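Local coordinates for viral protein F93 (Sulfolobus turreted icosahedral virus, PDB 2CO5), which probably binds DNA as a dimeric winged-helix protein of an archaeal virus, possibly as a transcriptional regulator, at residues 10-13 / 14-18; 82-85 / 86-90. All coordinates share one frame; numbering follows the deposited sequence.

Contact 1 of 2, residues 10-13 / 14-18; sequences NYYI and ILKVL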
loop_
_atom_site.group_PDB
_atom_site.type_symbol
_atom_site.label_atom_id
_atom_site.label_comp_id
_atom_site.label_asym_id
_atom_site.label_seq_id
_atom_site.Cartn_x
_atom_site.Cartn_y
_atom_site.Cartn_z
ATOM N N ASN B 10 -6.285 1.145 -0.713
ATOM C CA ASN B 10 -7.739 1.207 -0.786
ATOM C C ASN B 10 -8.413 0.209 0.153
ATOM O O ASN B 10 -9.477 0.500 0.704
ATOM C CB ASN B 10 -8.215 1.025 -2.228
ATOM C CG ASN B 10 -8.080 2.295 -3.055
ATOM O OD1 ASN B 10 -8.279 2.285 -4.274
ATOM N ND2 ASN B 10 -7.767 3.398 -2.396
ATOM N N TYR B 11 -7.786 -0.954 0.348
ATOM C CA TYR B 11 -8.266 -1.918 1.336
ATOM C C TYR B 11 -8.097 -1.361 2.743
ATOM O O TYR B 11 -9.005 -1.455 3.554
ATOM C CB TYR B 11 -7.536 -3.261 1.225
ATOM C CG TYR B 11 -8.012 -4.163 0.101
ATOM C CD1 TYR B 11 -9.360 -4.484 -0.044
ATOM C CD2 TYR B 11 -7.114 -4.724 -0.789
ATOM C CE1 TYR B 11 -9.794 -5.331 -1.055
ATOM C CE2 TYR B 11 -7.537 -5.583 -1.805
ATOM C CZ TYR B 11 -8.873 -5.880 -1.928
ATOM O OH TYR B 11 -9.302 -6.705 -2.936
ATOM N N TYR B 12 -6.932 -0.785 3.027
ATOM C CA TYR B 12 -6.684 -0.174 4.332
ATOM C C TYR B 12 -7.708 0.917 4.605
ATOM O O TYR B 12 -8.300 0.971 5.674
ATOM C CB TYR B 12 -5.272 0.410 4.414
ATOM C CG TYR B 12 -5.034 1.175 5.697
ATOM C CD1 TYR B 12 -4.785 0.502 6.892
ATOM C CD2 TYR B 12 -5.090 2.571 5.725
ATOM C CE1 TYR B 12 -4.584 1.194 8.077
ATOM C CE2 TYR B 12 -4.896 3.271 6.903
ATOM C CZ TYR B 12 -4.646 2.571 8.082
ATOM O OH TYR B 12 -4.441 3.247 9.256
ATOM N N ILE B 13 -7.921 1.775 3.621
ATOM C CA ILE B 13 -8.867 2.866 3.752
ATOM C C ILE B 13 -10.291 2.376 4.036
ATOM O O ILE B 13 -10.968 2.922 4.906
ATOM C CB ILE B 13 -8.844 3.757 2.500
ATOM C CG1 ILE B 13 -7.577 4.608 2.503
ATOM C CG2 ILE B 13 -10.070 4.630 2.453
ATOM C CD1 ILE B 13 -7.274 5.250 1.181
ATOM N N ILE B 14 -10.741 1.348 3.317
ATOM C CA ILE B 14 -12.066 0.770 3.548
ATOM C C ILE B 14 -12.198 0.252 4.984
ATOM O O ILE B 14 -13.165 0.577 5.676
ATOM C CB ILE B 14 -12.379 -0.382 2.565
ATOM C CG1 ILE B 14 -12.622 0.172 1.150
ATOM C CG2 ILE B 14 -13.592 -1.167 3.043
ATOM C CD1 ILE B 14 -12.701 -0.887 0.067
ATOM N N LEU B 15 -11.229 -0.550 5.418
ATOM C CA LEU B 15 -11.228 -1.106 6.783
ATOM C C LEU B 15 -11.144 -0.025 7.862
ATOM O O LEU B 15 -11.751 -0.151 8.925
ATOM C CB LEU B 15 -10.071 -2.104 6.956
ATOM C CG LEU B 15 -10.366 -3.585 6.680
ATOM C CD1 LEU B 15 -11.427 -3.754 5.622
ATOM C CD2 LEU B 15 -9.096 -4.354 6.313
ATOM N N LYS B 16 -10.380 1.030 7.589
ATOM C CA LYS B 16 -10.204 2.115 8.549
ATOM C C LYS B 16 -11.508 2.887 8.742
ATOM O O LYS B 16 -11.826 3.297 9.863
ATOM C CB LYS B 16 -9.072 3.049 8.101
ATOM C CG LYS B 16 -8.770 4.240 9.037
ATOM C CD LYS B 16 -8.338 3.801 10.411
ATOM C CE LYS B 16 -7.953 4.996 11.284
ATOM N NZ LYS B 16 -7.838 4.609 12.718
ATOM N N VAL B 17 -12.250 3.086 7.653
ATOM C CA VAL B 17 -13.539 3.788 7.700
ATOM C C VAL B 17 -14.583 2.984 8.491
ATOM O O VAL B 17 -15.399 3.559 9.212
ATOM C CB VAL B 17 -14.050 4.140 6.276
ATOM C CG1 VAL B 17 -15.548 4.468 6.277
ATOM C CG2 VAL B 17 -13.258 5.307 5.716
ATOM N N LEU B 18 -14.536 1.660 8.366
ATOM C CA LEU B 18 -15.355 0.773 9.203
ATOM C C LEU B 18 -15.009 0.892 10.692
ATOM O O LEU B 18 -15.892 1.116 11.514
ATOM C CB LEU B 18 -15.224 -0.684 8.742
ATOM C CG LEU B 18 -16.308 -1.148 7.766
ATOM C CD1 LEU B 18 -17.603 -1.391 8.523
ATOM C CD2 LEU B 18 -16.509 -0.136 6.642
#
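N10 O receives the N-H of I14 at 3.0 Å, the first of four successive i to i+4 bonds that satisfy the carbonyls of residues 10 to 13 within helix 9-20. Y11 O takes the N-H of L15 at 3.0 Å, with a nearly straight N-H...O angle of 174°. From Y12 O to K16 N the distance is 2.8 Å. V17 N closes the set on I13 O at 3.0 Å. Side-chain carbons crowd the same oxygens. CG1 of I14 lies beside its own backbone nitrogen (chi1 -71°) and there meets N10 O at 3.2 Å; V17 CG2 uses the equivalent place beside its nitrogen and approaches I13 O at 3.4 Å. Y12 and K16 are the one pair here that runs alongside, both pointing the same way, since each has CG anti to its backbone nitrogen. K16 CB lies over one face of the Y12 ring, and the lysine chain then bends at chi2, bringing CD to 4.1 Å from Y12 OH. That hydroxyl, buried with its ring, is satisfied by H85 ND1 on helix 75-92. Most of the other packing is apolar: I14 packs on L54 of helix 44-56, I13 on I34 of helix 30-38, and L15 on F81 and L84, while I91 of the second subunit touches Y12 and I13. A largely buried, mostly apolar helix that meets both following helices in this way is characteristic of the first helix of a winged-helix domain, against which the helix-turn-helix pair packs.

Contact 2 of 2, residues 82-85 / 86-90; sequences EELH and EFFKK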
loop_
_atom_site.group_PDB
_atom_site.type_symbol
_atom_site.label_atom_id
_atom_site.label_comp_id
_atom_site.label_asym_id
_atom_site.label_seq_id
_atom_site.Cartn_x
_atom_site.Cartn_y
_atom_site.Cartn_z
ATOM N N GLU B 82 -5.701 -4.558 11.932
ATOM C CA GLU B 82 -4.584 -4.370 12.839
ATOM C C GLU B 82 -3.278 -4.759 12.160
ATOM O O GLU B 82 -2.280 -4.040 12.261
ATOM C CB GLU B 82 -4.802 -5.166 14.126
ATOM C CG GLU B 82 -5.906 -4.588 15.005
ATOM C CD GLU B 82 -6.256 -5.468 16.206
ATOM O OE1 GLU B 82 -5.523 -6.446 16.475
ATOM O OE2 GLU B 82 -7.274 -5.177 16.871
ATOM N N GLU B 83 -3.291 -5.884 11.449
ATOM C CA GLU B 83 -2.134 -6.298 10.660
ATOM C C GLU B 83 -1.758 -5.261 9.596
ATOM O O GLU B 83 -0.589 -4.907 9.458
ATOM C CB GLU B 83 -2.382 -7.650 9.993
ATOM C CG GLU B 83 -2.465 -8.812 10.967
ATOM C CD GLU B 83 -2.507 -10.155 10.264
ATOM O OE1 GLU B 83 -1.601 -10.423 9.440
ATOM O OE2 GLU B 83 -3.443 -10.942 10.541
ATOM N N LEU B 84 -2.749 -4.780 8.850
ATOM C CA LEU B 84 -2.501 -3.793 7.797
ATOM C C LEU B 84 -2.006 -2.468 8.357
ATOM O O LEU B 84 -1.110 -1.845 7.792
ATOM C CB LEU B 84 -3.761 -3.534 6.978
ATOM C CG LEU B 84 -4.130 -4.541 5.894
ATOM C CD1 LEU B 84 -5.402 -4.074 5.199
ATOM C CD2 LEU B 84 -2.995 -4.695 4.892
ATOM N N HIS B 85 -2.614 -2.038 9.457
ATOM C CA HIS B 85 -2.240 -0.797 10.108
ATOM C C HIS B 85 -0.788 -0.834 10.561
ATOM O O HIS B 85 -0.050 0.143 10.390
ATOM C CB HIS B 85 -3.145 -0.520 11.310
ATOM C CG HIS B 85 -2.763 0.708 12.070
ATOM N ND1 HIS B 85 -2.633 1.940 11.466
ATOM C CD2 HIS B 85 -2.455 0.893 13.374
ATOM C CE1 HIS B 85 -2.268 2.834 12.367
ATOM N NE2 HIS B 85 -2.154 2.225 13.533
ATOM N N GLU B 86 -0.380 -1.949 11.151
ATOM C CA GLU B 86 1.002 -2.089 11.600
ATOM C C GLU B 86 1.947 -2.124 10.406
ATOM O O GLU B 86 3.008 -1.512 10.440
ATOM C CB GLU B 86 1.184 -3.337 12.466
ATOM C CG GLU B 86 0.491 -3.266 13.831
ATOM C CD GLU B 86 0.920 -2.068 14.662
ATOM O OE1 GLU B 86 2.139 -1.877 14.859
ATOM O OE2 GLU B 86 0.030 -1.319 15.122
ATOM N N PHE B 87 1.550 -2.825 9.345
ATOM C CA PHE B 87 2.365 -2.896 8.135
ATOM C C PHE B 87 2.617 -1.496 7.543
ATOM O O PHE B 87 3.770 -1.100 7.335
ATOM C CB PHE B 87 1.710 -3.805 7.091
ATOM C CG PHE B 87 2.320 -3.675 5.725
ATOM C CD1 PHE B 87 3.517 -4.313 5.423
ATOM C CD2 PHE B 87 1.718 -2.886 4.754
ATOM C CE1 PHE B 87 4.093 -4.184 4.170
ATOM C CE2 PHE B 87 2.281 -2.753 3.501
ATOM C CZ PHE B 87 3.475 -3.403 3.207
ATOM N N PHE B 88 1.542 -0.755 7.285
ATOM C CA PHE B 88 1.655 0.575 6.664
ATOM C C PHE B 88 2.368 1.584 7.559
ATOM O O PHE B 88 3.130 2.415 7.078
ATOM C CB PHE B 88 0.279 1.110 6.243
ATOM C CG PHE B 88 -0.196 0.580 4.908
ATOM C CD1 PHE B 88 -1.266 -0.295 4.827
ATOM C CD2 PHE B 88 0.440 0.959 3.738
ATOM C CE1 PHE B 88 -1.692 -0.785 3.612
ATOM C CE2 PHE B 88 0.018 0.471 2.513
ATOM C CZ PHE B 88 -1.053 -0.411 2.453
ATOM N N LYS B 89 2.143 1.495 8.863
ATOM C CA LYS B 89 2.843 2.348 9.810
ATOM C C LYS B 89 4.349 2.092 9.718
ATOM O O LYS B 89 5.136 3.032 9.659
ATOM C CB LYS B 89 2.325 2.096 11.227
ATOM C CG LYS B 89 2.871 3.034 12.281
ATOM C CD LYS B 89 2.231 2.764 13.634
ATOM C CE LYS B 89 2.920 3.549 14.738
ATOM N NZ LYS B 89 2.232 3.392 16.050
ATOM N N LYS B 90 4.733 0.816 9.673
ATOM C CA LYS B 90 6.137 0.418 9.579
ATOM C C LYS B 90 6.824 0.922 8.308
ATOM O O LYS B 90 7.969 1.359 8.365
ATOM C CB LYS B 90 6.274 -1.112 9.679
ATOM C CG LYS B 90 7.688 -1.648 9.470
ATOM C CD LYS B 90 7.788 -3.149 9.774
ATOM C CE LYS B 90 6.984 -3.987 8.778
ATOM N NZ LYS B 90 7.326 -5.438 8.842
#
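Local contacts between neighbours and i to i+4 partners along one helix make up this site, on the long C-terminal helix 75-92 that follows the wing of the winged-helix fold and packs against the second subunit. One side of the helix is apolar, the other charged. On the apolar side L84 CD2 meets F88 CE1 at 4.3 Å, and F88 CD1 comes to 3.3 Å from L84 O, the carbonyl that also accepts the F88 N-H at 2.9 Å. F87 turns the edge of its ring to the face of its neighbour: its CD2 stands 3.9 Å above the ring plane of F88, over the centre. I40 of the second subunit packs on F87 and V92 of the second subunit on F88, so both phenylalanines belong to the interface between subunits, while L84 also touches M7 and L15 of its own chain. On the charged side, chi1 of -69° sets CG of E86 beside its backbone nitrogen, where it comes 3.3 Å from E82 O; the bend at chi2 (-56°) then swings the carboxylate towards H85. Imidazole and carboxylate planes stand nearly perpendicular, 84° apart. Y12 is the hydrogen-bond partner of H85 at ND1, which probably helps to fix the rotation of the ring. The other nitrogen, NE2, has E86 OE2 at 4.5 Å and K89 NZ at 5.2 Å, neither in contact; the carboxylate comes nearer at the ring carbon, with E86 OE2 3.8 Å from H85 CD2.

In the fold
The centre of contact 1 lies about 3 Å from the centre of the chain, that of contact 2 about 14 Å, and the two are 12 Å apart. Each lies within a single helix, 9-20 and 75-92, and the two helices touch through them: L15 CD2 meets L84 CD1 at 3.9 Å, and Y12 CB rests on F88 CE1, also at 3.9 Å. Burial sets the chemistry. Residues 10-18 are largely apolar and join the helices of the DNA-binding domain; residues 82-90 divide into a buried leucine-phenylalanine side and an exposed surface of glutamates and lysine. Both contacts reach the second subunit, consistent with a dimer in which the C-terminal helices take a large part, next to the interchain disulfide at C93.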